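Putative cytochrome P450 120 (Synechocystis sp., PDB 2VE3) binds heme and retinoic acid and probably acts as a monooxygenase that inserts oxygen into organic substrates. Local coordinates at residues Lys106-Ala111 with Gly226-Ala231; Asp118-Lys123 with Ala156-Gly161; Glu296-Met301 with Ala397-Lys402. One frame throughout, in Å; residues are numbered along the deposited sequence.

Interaction 1: Lys106-Ala111 with Gly226-Ala231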
loop_
_atom_site.group_PDB
_atom_site.type_symbol
_atom_site.label_atom_id
_atom_site.label_comp_id
_atom_site.label_asym_id
_atom_site.label_seq_id
_atom_site.Cartn_x
_atom_site.Cartn_y
_atom_site.Cartn_z
ATOM N N LYS A 106 8.166 16.076 -5.736
ATOM C CA LYS A 106 8.728 16.213 -7.087
ATOM C C LYS A 106 10.056 15.459 -7.254
ATOM O O LYS A 106 10.341 14.910 -8.325
ATOM C CB LYS A 106 8.865 17.696 -7.455
ATOM C CG LYS A 106 7.538 18.446 -7.379
ATOM C CD LYS A 106 7.643 19.903 -7.797
ATOM C CE LYS A 106 6.268 20.474 -8.160
ATOM N NZ LYS A 106 5.783 19.998 -9.495
ATOM N N ILE A 107 10.852 15.443 -6.185
ATOM C CA ILE A 107 12.122 14.707 -6.117
ATOM C C ILE A 107 11.924 13.182 -6.230
ATOM O O ILE A 107 12.573 12.507 -7.047
ATOM C CB ILE A 107 12.867 15.048 -4.796
ATOM C CG1 ILE A 107 13.438 16.470 -4.860
ATOM C CG2 ILE A 107 13.956 14.015 -4.484
ATOM C CD1 ILE A 107 13.797 17.053 -3.537
ATOM N N LEU A 108 11.016 12.658 -5.408
ATOM C CA LEU A 108 10.757 11.219 -5.346
ATOM C C LEU A 108 10.102 10.683 -6.621
ATOM O O LEU A 108 10.432 9.588 -7.064
ATOM C CB LEU A 108 9.977 10.853 -4.062
ATOM C CG LEU A 108 10.815 10.864 -2.765
ATOM C CD1 LEU A 108 10.016 11.224 -1.514
ATOM C CD2 LEU A 108 11.528 9.544 -2.555
ATOM N N TYR A 109 9.219 11.468 -7.234
ATOM C CA TYR A 109 8.552 11.063 -8.477
ATOM C C TYR A 109 9.546 10.663 -9.575
ATOM O O TYR A 109 9.296 9.748 -10.351
ATOM C CB TYR A 109 7.591 12.157 -8.968
ATOM C CG TYR A 109 6.943 11.843 -10.305
ATOM C CD1 TYR A 109 6.216 10.656 -10.494
ATOM C CD2 TYR A 109 7.054 12.731 -11.387
ATOM C CE1 TYR A 109 5.622 10.355 -11.728
ATOM C CE2 TYR A 109 6.458 12.437 -12.631
ATOM C CZ TYR A 109 5.742 11.247 -12.787
ATOM O OH TYR A 109 5.150 10.935 -14.002
ATOM N N GLN A 110 10.686 11.336 -9.609
ATOM C CA GLN A 110 11.740 11.028 -10.567
ATOM C C GLN A 110 12.222 9.568 -10.506
ATOM O O GLN A 110 12.721 9.038 -11.495
ATOM C CB GLN A 110 12.899 12.008 -10.400
ATOM C CG GLN A 110 12.560 13.434 -10.849
ATOM C CD GLN A 110 12.563 13.578 -12.364
ATOM O OE1 GLN A 110 13.507 13.145 -13.038
ATOM N NE2 GLN A 110 11.508 14.186 -12.908
ATOM N N ALA A 111 12.046 8.921 -9.353
ATOM C CA ALA A 111 12.345 7.493 -9.224
ATOM C C ALA A 111 11.330 6.610 -9.940
ATOM O O ALA A 111 11.609 5.442 -10.212
ATOM C CB ALA A 111 12.482 7.084 -7.756
ATOM N N GLY A 226 20.231 6.237 -5.540
ATOM C CA GLY A 226 21.017 7.097 -6.429
ATOM C C GLY A 226 20.300 8.380 -6.795
ATOM O O GLY A 226 20.888 9.457 -6.733
ATOM N N ILE A 227 19.019 8.266 -7.140
ATOM C CA ILE A 227 18.165 9.437 -7.364
ATOM C C ILE A 227 18.130 10.407 -6.170
ATOM O O ILE A 227 18.270 11.618 -6.356
ATOM C CB ILE A 227 16.738 9.048 -7.880
ATOM C CG1 ILE A 227 16.837 8.532 -9.318
ATOM C CG2 ILE A 227 15.797 10.255 -7.880
ATOM C CD1 ILE A 227 15.546 8.045 -9.923
ATOM N N LEU A 228 17.980 9.885 -4.955
ATOM C CA LEU A 228 17.941 10.731 -3.758
ATOM C C LEU A 228 19.286 11.379 -3.445
ATOM O O LEU A 228 19.347 12.513 -2.974
ATOM C CB LEU A 228 17.453 9.942 -2.538
ATOM C CG LEU A 228 16.028 9.375 -2.571
ATOM C CD1 LEU A 228 15.726 8.568 -1.288
ATOM C CD2 LEU A 228 15.034 10.507 -2.782
ATOM N N LEU A 229 20.364 10.654 -3.695
ATOM C CA LEU A 229 21.706 11.195 -3.492
ATOM C C LEU A 229 21.972 12.346 -4.445
ATOM O O LEU A 229 22.626 13.315 -4.076
ATOM C CB LEU A 229 22.755 10.102 -3.658
ATOM C CG LEU A 229 23.308 9.316 -2.459
ATOM C CD1 LEU A 229 22.616 9.569 -1.140
ATOM C CD2 LEU A 229 23.259 7.848 -2.777
ATOM N N ALA A 230 21.434 12.252 -5.657
ATOM C CA ALA A 230 21.618 13.281 -6.680
ATOM C C ALA A 230 20.713 14.495 -6.476
ATOM O O ALA A 230 21.050 15.604 -6.904
ATOM C CB ALA A 230 21.408 12.687 -8.066
ATOM N N ALA A 231 19.576 14.283 -5.812
ATOM C CA ALA A 231 18.536 15.312 -5.617
ATOM C C ALA A 231 19.009 16.618 -4.971
ATOM O O ALA A 231 19.822 16.589 -4.048
ATOM C CB ALA A 231 17.402 14.733 -4.799
#
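Ile227 reaches across to Ala111 with the far end of its side chain. Its CG1 lies anti to the carbonyl carbon and its chi2 is extended (177°), which sends CD1 out to the backbone of the other segment: Ile227 CD1 stands 3.3 Å from Ala111 CA and 3.4 Å from Gln110 O, and the CB of Ala111 lies slightly farther off. The other branch, Ile227 CG2, is anti to the backbone N and comes to 4.0 Å from Ile107 O, so the two branches touch the neighbouring backbone at places about one helical turn apart. Gln110 adds its CB to the same patch, while its amide end leads away from Ile227.

A second cluster gathers round Ile107. Here it is the short branch that does the touching: Ile107 CG1 lies anti to the carbonyl carbon (chi1 -73°), which leaves CG2, anti to the backbone N, to meet Ala231 CB at 3.5 Å and Leu228 CD2 at 4.0 Å. The side chains of Ile107 and Leu228 run at about a right angle to each other, and a single methyl of the leucine is shared, since Leu228 CD2 also approaches Leu108 CD2 at 3.6 Å. Ala231 is the first residue beyond helix 224-230 to leave helical backbone angles, and its methyl packs where that helix ends.

Leu108 and Leu228 both continue onto Gln247 of helix 241-272, and Leu108 also touches Leu93 and Leu392; its side chain is about 6 Å from the heme. The short helix 224-230 is thereby packed on the C-terminal part of helix 98-109. No hydrogen bond joins the two segments, so the pairing depends on methyl groups fitting against one another and against the backbone, a wholly van der Waals contact.

Interaction 2: Asp118-Lys123 with Ala156-Gly161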
loop_
_atom_site.group_PDB
_atom_site.type_symbol
_atom_site.label_atom_id
_atom_site.label_comp_id
_atom_site.label_asym_id
_atom_site.label_seq_id
_atom_site.Cartn_x
_atom_site.Cartn_y
_atom_site.Cartn_z
ATOM N N ASP A 118 10.660 1.182 -16.793
ATOM C CA ASP A 118 11.027 0.277 -17.876
ATOM C C ASP A 118 12.385 -0.375 -17.603
ATOM O O ASP A 118 12.570 -1.567 -17.855
ATOM C CB ASP A 118 11.043 1.026 -19.212
ATOM C CG ASP A 118 9.639 1.386 -19.720
ATOM O OD1 ASP A 118 8.649 1.282 -18.960
ATOM O OD2 ASP A 118 9.529 1.783 -20.901
ATOM N N SER A 119 13.319 0.402 -17.053
ATOM C CA SER A 119 14.647 -0.110 -16.703
ATOM C C SER A 119 14.671 -1.010 -15.471
ATOM O O SER A 119 15.650 -1.727 -15.257
ATOM C CB SER A 119 15.666 1.035 -16.552
ATOM O OG SER A 119 15.387 1.862 -15.438
ATOM N N TYR A 120 13.608 -0.981 -14.664
ATOM C CA TYR A 120 13.503 -1.862 -13.488
ATOM C C TYR A 120 13.215 -3.321 -13.867
ATOM O O TYR A 120 13.545 -4.243 -13.119
ATOM C CB TYR A 120 12.416 -1.368 -12.526
ATOM C CG TYR A 120 12.779 -0.177 -11.653
ATOM C CD1 TYR A 120 14.105 0.098 -11.308
ATOM C CD2 TYR A 120 11.780 0.649 -11.125
ATOM C CE1 TYR A 120 14.431 1.187 -10.483
ATOM C CE2 TYR A 120 12.091 1.733 -10.298
ATOM C CZ TYR A 120 13.418 1.999 -9.983
ATOM O OH TYR A 120 13.735 3.063 -9.166
ATOM N N LEU A 121 12.610 -3.519 -15.032
ATOM C CA LEU A 121 12.070 -4.830 -15.434
ATOM C C LEU A 121 12.980 -6.066 -15.362
ATOM O O LEU A 121 12.591 -7.056 -14.729
ATOM C CB LEU A 121 11.423 -4.754 -16.815
ATOM C CG LEU A 121 9.998 -4.231 -16.821
ATOM C CD1 LEU A 121 9.348 -4.668 -18.107
ATOM C CD2 LEU A 121 9.260 -4.810 -15.627
ATOM N N PRO A 122 14.166 -6.026 -16.025
ATOM C CA PRO A 122 15.056 -7.193 -16.055
ATOM C C PRO A 122 15.361 -7.788 -14.666
ATOM O O PRO A 122 15.241 -9.002 -14.488
ATOM C CB PRO A 122 16.334 -6.641 -16.701
ATOM C CG PRO A 122 15.863 -5.517 -17.546
ATOM C CD PRO A 122 14.735 -4.895 -16.790
ATOM N N LYS A 123 15.740 -6.946 -13.701
ATOM C CA LYS A 123 16.033 -7.416 -12.342
ATOM C C LYS A 123 14.771 -7.886 -11.650
ATOM O O LYS A 123 14.806 -8.862 -10.895
ATOM C CB LYS A 123 16.699 -6.337 -11.470
ATOM C CG LYS A 123 18.175 -6.032 -11.753
ATOM C CD LYS A 123 18.294 -5.103 -12.948
ATOM C CE LYS A 123 17.277 -3.968 -12.857
ATOM N NZ LYS A 123 16.649 -3.689 -14.164
ATOM N N ALA A 156 14.201 -4.091 -2.081
ATOM C CA ALA A 156 15.592 -3.868 -1.653
ATOM C C ALA A 156 16.501 -3.786 -2.874
ATOM O O ALA A 156 17.325 -2.879 -2.985
ATOM C CB ALA A 156 16.052 -4.955 -0.697
ATOM N N THR A 157 16.301 -4.712 -3.808
ATOM C CA THR A 157 17.086 -4.774 -5.044
ATOM C C THR A 157 16.969 -3.530 -5.921
ATOM O O THR A 157 17.986 -2.934 -6.276
ATOM C CB THR A 157 16.738 -6.037 -5.868
ATOM O OG1 THR A 157 17.081 -7.191 -5.100
ATOM C CG2 THR A 157 17.492 -6.082 -7.211
ATOM N N LEU A 158 15.744 -3.144 -6.261
ATOM C CA LEU A 158 15.528 -2.059 -7.220
ATOM C C LEU A 158 15.737 -0.654 -6.647
ATOM O O LEU A 158 16.053 0.277 -7.396
ATOM C CB LEU A 158 14.142 -2.167 -7.869
ATOM C CG LEU A 158 13.903 -3.340 -8.828
ATOM C CD1 LEU A 158 12.441 -3.386 -9.179
ATOM C CD2 LEU A 158 14.751 -3.229 -10.107
ATOM N N PHE A 159 15.565 -0.503 -5.331
ATOM C CA PHE A 159 15.711 0.809 -4.689
ATOM C C PHE A 159 17.113 1.067 -4.133
ATOM O O PHE A 159 17.531 2.213 -4.009
ATOM C CB PHE A 159 14.659 1.030 -3.588
ATOM C CG PHE A 159 13.230 0.950 -4.068
ATOM C CD1 PHE A 159 12.895 1.221 -5.393
ATOM C CD2 PHE A 159 12.210 0.615 -3.181
ATOM C CE1 PHE A 159 11.580 1.151 -5.823
ATOM C CE2 PHE A 159 10.890 0.542 -3.607
ATOM C CZ PHE A 159 10.572 0.808 -4.930
ATOM N N MET A 160 17.827 -0.002 -3.795
ATOM C CA MET A 160 19.151 0.120 -3.205
ATOM C C MET A 160 20.279 -0.503 -4.037
ATOM O O MET A 160 21.309 0.138 -4.249
ATOM C CB MET A 160 19.146 -0.446 -1.780
ATOM C CG MET A 160 18.386 0.432 -0.777
ATOM S SD MET A 160 18.658 -0.096 0.913
ATOM C CE MET A 160 17.887 -1.719 0.875
ATOM N N GLY A 161 20.082 -1.732 -4.512
ATOM C CA GLY A 161 21.124 -2.473 -5.248
ATOM C C GLY A 161 21.171 -3.953 -4.886
ATOM O O GLY A 161 20.686 -4.356 -3.819
#
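Leu158 packs against Tyr120 with both of its methyls. Leu158 CD2 lies 3.4 Å from Tyr120 O and 3.6 Å from Tyr120 CD1, while Leu158 CD1 sits at 3.9 Å from Tyr120 CB. With Tyr120 CG anti to the carbonyl carbon (chi1 -77°), the ring starts beside these two methyls. Leu158 CB stands over one face of the ring, 4.1 Å above its plane and displaced toward the rim. Farther along, Tyr120 CE1 approaches Leu158 O at 3.6 Å, and the hydroxyl oxygen comes to the edge of the Phe159 ring, near its plane.

Lys123 folds back toward its own segment, where NZ makes a weak hydrogen bond to Tyr120 O; on the way its CE meets Leu158 CD2 at 3.8 Å. An alanine in place of Tyr120 would take away ring and hydroxyl, and would probably open a gap beside Leu158 CB and CD2 and leave the Phe159 edge without this neighbour.

In the next shell, Leu158 also touches Phe396 and Met124, and the ring of Phe159 meets that of Phe396. Thr157 turns its hydroxyl to Asp153 O within its own helix. Apolar packing thus joins the N-terminal part of helix 121-137 to the end of helix 143-159, and the Phe159 ring carries it on to the heme.

Interaction 3: Glu296-Met301 with Ala397-Lys402. With HEM (protoporphyrin IX containing Fe), chain C.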
loop_
_atom_site.group_PDB
_atom_site.type_symbol
_atom_site.label_atom_id
_atom_site.label_comp_id
_atom_site.label_asym_id
_atom_site.label_seq_id
_atom_site.Cartn_x
_atom_site.Cartn_y
_atom_site.Cartn_z
ATOM N N GLU A 296 7.063 -2.942 -23.154
ATOM C CA GLU A 296 6.031 -2.662 -24.149
ATOM C C GLU A 296 5.063 -3.848 -24.290
ATOM O O GLU A 296 3.920 -3.672 -24.708
ATOM C CB GLU A 296 6.647 -2.257 -25.505
ATOM C CG GLU A 296 7.837 -1.248 -25.428
ATOM C CD GLU A 296 7.570 -0.018 -24.536
ATOM O OE1 GLU A 296 8.036 -0.016 -23.367
ATOM O OE2 GLU A 296 6.894 0.937 -24.995
ATOM N N THR A 297 5.524 -5.046 -23.927
ATOM C CA THR A 297 4.679 -6.245 -23.911
ATOM C C THR A 297 3.586 -6.184 -22.827
ATOM O O THR A 297 2.413 -6.486 -23.091
ATOM C CB THR A 297 5.535 -7.519 -23.759
ATOM O OG1 THR A 297 6.308 -7.707 -24.957
ATOM C CG2 THR A 297 4.664 -8.757 -23.517
ATOM N N LEU A 298 3.977 -5.788 -21.620
ATOM C CA LEU A 298 3.043 -5.596 -20.505
ATOM C C LEU A 298 2.026 -4.474 -20.746
ATOM O O LEU A 298 0.980 -4.425 -20.094
ATOM C CB LEU A 298 3.817 -5.310 -19.215
ATOM C CG LEU A 298 4.807 -6.355 -18.692
ATOM C CD1 LEU A 298 5.715 -5.739 -17.637
ATOM C CD2 LEU A 298 4.101 -7.600 -18.151
ATOM N N LYS A 299 2.346 -3.566 -21.672
ATOM C CA LYS A 299 1.413 -2.500 -22.075
ATOM C C LYS A 299 0.376 -2.974 -23.091
ATOM O O LYS A 299 -0.476 -2.198 -23.524
ATOM C CB LYS A 299 2.170 -1.291 -22.627
ATOM C CG LYS A 299 2.740 -0.378 -21.567
ATOM C CD LYS A 299 3.882 0.436 -22.136
ATOM C CE LYS A 299 4.490 1.376 -21.099
ATOM N NZ LYS A 299 5.148 0.640 -19.995
ATOM N N LYS A 300 0.459 -4.246 -23.470
ATOM C CA LYS A 300 -0.517 -4.879 -24.359
ATOM C C LYS A 300 -1.464 -5.815 -23.590
ATOM O O LYS A 300 -1.900 -6.855 -24.105
ATOM C CB LYS A 300 0.205 -5.664 -25.463
ATOM C CG LYS A 300 1.023 -4.827 -26.448
ATOM C CD LYS A 300 1.148 -5.574 -27.778
ATOM C CE LYS A 300 2.083 -4.874 -28.767
ATOM N NZ LYS A 300 3.508 -5.307 -28.590
ATOM N N MET A 301 -1.794 -5.450 -22.358
ATOM C CA MET A 301 -2.626 -6.317 -21.525
ATOM C C MET A 301 -3.822 -5.574 -20.937
ATOM O O MET A 301 -3.895 -5.410 -19.717
ATOM C CB MET A 301 -1.779 -6.954 -20.407
ATOM C CG MET A 301 -0.742 -7.955 -20.889
ATOM S SD MET A 301 0.569 -8.291 -19.678
ATOM C CE MET A 301 1.595 -9.376 -20.664
ATOM N N ALA A 397 3.997 -0.089 -8.269
ATOM C CA ALA A 397 3.052 -1.108 -7.819
ATOM C C ALA A 397 2.416 -1.844 -8.995
ATOM O O ALA A 397 2.359 -3.079 -8.983
ATOM C CB ALA A 397 1.977 -0.491 -6.967
ATOM N N ARG A 398 1.922 -1.080 -9.989
ATOM C CA ARG A 398 1.194 -1.657 -11.135
ATOM C C ARG A 398 2.108 -2.483 -12.005
ATOM O O ARG A 398 1.697 -3.543 -12.493
ATOM C CB ARG A 398 0.495 -0.589 -11.989
ATOM C CG ARG A 398 -0.832 -0.146 -11.426
ATOM C CD ARG A 398 -1.361 1.097 -12.132
ATOM N NE ARG A 398 -2.735 1.355 -11.727
ATOM C CZ ARG A 398 -3.285 2.556 -11.600
ATOM N NH1 ARG A 398 -2.574 3.656 -11.837
ATOM N NH2 ARG A 398 -4.554 2.656 -11.221
ATOM N N LEU A 399 3.339 -1.985 -12.196
ATOM C CA LEU A 399 4.400 -2.739 -12.855
ATOM C C LEU A 399 4.618 -4.117 -12.223
ATOM O O LEU A 399 4.566 -5.129 -12.924
ATOM C CB LEU A 399 5.728 -1.967 -12.827
ATOM C CG LEU A 399 6.907 -2.672 -13.502
ATOM C CD1 LEU A 399 6.735 -2.647 -15.008
ATOM C CD2 LEU A 399 8.220 -2.010 -13.116
ATOM N N GLU A 400 4.850 -4.147 -10.908
ATOM C CA GLU A 400 5.154 -5.402 -10.221
ATOM C C GLU A 400 3.956 -6.358 -10.208
ATOM O O GLU A 400 4.128 -7.560 -10.334
ATOM C CB GLU A 400 5.662 -5.157 -8.790
ATOM C CG GLU A 400 6.255 -6.410 -8.141
ATOM C CD GLU A 400 6.891 -6.191 -6.779
ATOM O OE1 GLU A 400 7.378 -5.071 -6.480
ATOM O OE2 GLU A 400 6.932 -7.178 -6.007
ATOM N N MET A 401 2.754 -5.816 -10.058
ATOM C CA MET A 401 1.532 -6.611 -10.111
ATOM C C MET A 401 1.359 -7.239 -11.498
ATOM O O MET A 401 1.030 -8.422 -11.623
ATOM C CB MET A 401 0.327 -5.738 -9.761
ATOM C CG MET A 401 0.206 -5.379 -8.285
ATOM S SD MET A 401 -1.306 -4.478 -7.895
ATOM C CE MET A 401 -0.839 -2.800 -8.332
ATOM N N LYS A 402 1.598 -6.448 -12.542
ATOM C CA LYS A 402 1.392 -6.918 -13.915
ATOM C C LYS A 402 2.414 -7.973 -14.301
ATOM O O LYS A 402 2.048 -9.026 -14.781
ATOM C CB LYS A 402 1.413 -5.758 -14.903
ATOM C CG LYS A 402 0.323 -5.844 -15.942
ATOM C CD LYS A 402 0.585 -4.952 -17.141
ATOM C CE LYS A 402 0.077 -3.546 -16.932
ATOM N NZ LYS A 402 -0.393 -2.947 -18.228
HETATM C CHA HEM C . 0.701 7.278 -0.530
HETATM C CHB HEM C . -1.784 3.217 -1.513
HETATM C CHC HEM C . 2.240 1.168 -3.323
HETATM C CHD HEM C . 4.833 4.961 -1.853
HETATM C C1A HEM C . -0.350 6.377 -0.644
HETATM C C2A HEM C . -1.736 6.584 -0.267
HETATM C C3A HEM C . -2.417 5.458 -0.560
HETATM C C4A HEM C . -1.482 4.504 -1.103
HETATM C CMA HEM C . -3.915 5.175 -0.344
HETATM C CAA HEM C . -2.318 7.897 0.309
HETATM C CBA HEM C . -2.331 7.920 1.834
HETATM C CGA HEM C . -2.754 9.311 2.260
HETATM O O1A HEM C . -3.917 9.693 1.939
HETATM O O2A HEM C . -1.939 10.026 2.914
HETATM C C1B HEM C . -0.923 2.326 -2.126
HETATM C C2B HEM C . -1.279 1.046 -2.721
HETATM C C3B HEM C . -0.164 0.483 -3.230
HETATM C C4B HEM C . 0.924 1.388 -2.963
HETATM C CMB HEM C . -2.714 0.474 -2.754
HETATM C CAB HEM C . 0.017 -0.891 -3.952
HETATM C CBB HEM C . -0.903 -1.423 -4.773
HETATM C C1C HEM C . 3.300 2.024 -3.137
HETATM C C2C HEM C . 4.659 1.826 -3.601
HETATM C C3C HEM C . 5.386 2.877 -3.198
HETATM C C4C HEM C . 4.496 3.763 -2.446
HETATM C CMC HEM C . 5.145 0.621 -4.452
HETATM C CAC HEM C . 6.891 3.149 -3.484
HETATM C CBC HEM C . 7.891 2.482 -2.897
HETATM C C1D HEM C . 3.980 5.887 -1.286
HETATM C C2D HEM C . 4.420 7.059 -0.577
HETATM C C3D HEM C . 3.139 7.786 -0.153
HETATM C C4D HEM C . 2.047 6.988 -0.678
HETATM C CMD HEM C . 5.886 7.479 -0.298
HETATM C CAD HEM C . 3.014 9.105 0.644
HETATM C CBD HEM C . 2.605 10.209 -0.329
HETATM C CGD HEM C . 2.499 11.535 0.386
HETATM O O1D HEM C . 2.421 12.566 -0.328
HETATM O O2D HEM C . 2.494 11.588 1.652
HETATM N NA HEM C . -0.236 5.103 -1.147
HETATM N NB HEM C . 0.435 2.495 -2.277
HETATM N NC HEM C . 3.232 3.209 -2.425
HETATM N ND HEM C . 2.583 5.880 -1.341
HETATM FE FE HEM C . 1.467 4.250 -2.082
#
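Lys402 lays its aliphatic chain against Leu298 and ends on that residue's carbonyl. Lys402 NZ donates a hydrogen bond of 2.7 Å to Leu298 O, tilted 33° from the carbonyl plane, with a C=O...N angle of 144°. The chain bends at chi3 (-87°), placing CE, and bends again at chi4 to bring NZ to the oxygen; Lys402 CD meanwhile packs on Leu298 CB at 3.9 Å. The same ammonium forms a salt bridge with Asp305, so two acceptors hold it.

Beyond this grip the packing is looser. Leu298 CD1 and Leu399 CD1 are 4.2 Å apart, their side chains crossing at about a right angle, and Met301 SD lies at the same distance from Lys402 CD. Leu298 and Met301 are buried, whereas the exposed Lys299 and Lys300 both point away and form the solvent side.

Elsewhere on helix 394-411, Ala397 CB packs on the heme vinyl carbon CAB at 3.6 Å, and Met401 CE reaches vinyl CBB. This helix therefore lies between the heme and the short helix 295-298, with Leu121 of helix 121-137 touching both Leu298 and Leu399, and with helix 302-314 packing against Lys402 through Leu304 and Leu308.

In the fold
From the N terminus, helix 98-109 supplies the first half of interaction 1, whose partner at 226-231 comes 115 residues later. Within that long, largely helical loop, interaction 2 closes a smaller one, joining 118-123 to 156-161; the two contacts are nested and touch where Ala111 O meets Tyr120 OH. Interaction 3 follows in series: 296-301 pairs with 397-402 across a span that includes strands 320-325 and 341-345. Interactions 2 and 3 also meet at Asp118, which has Glu296 close by as a like charge and Lys299 as a long, weak ion pair, whereas interactions 1 and 3 do not touch. Together they join helices that reach the heme, through Phe159, Ala397 and Met401, to helices farther out.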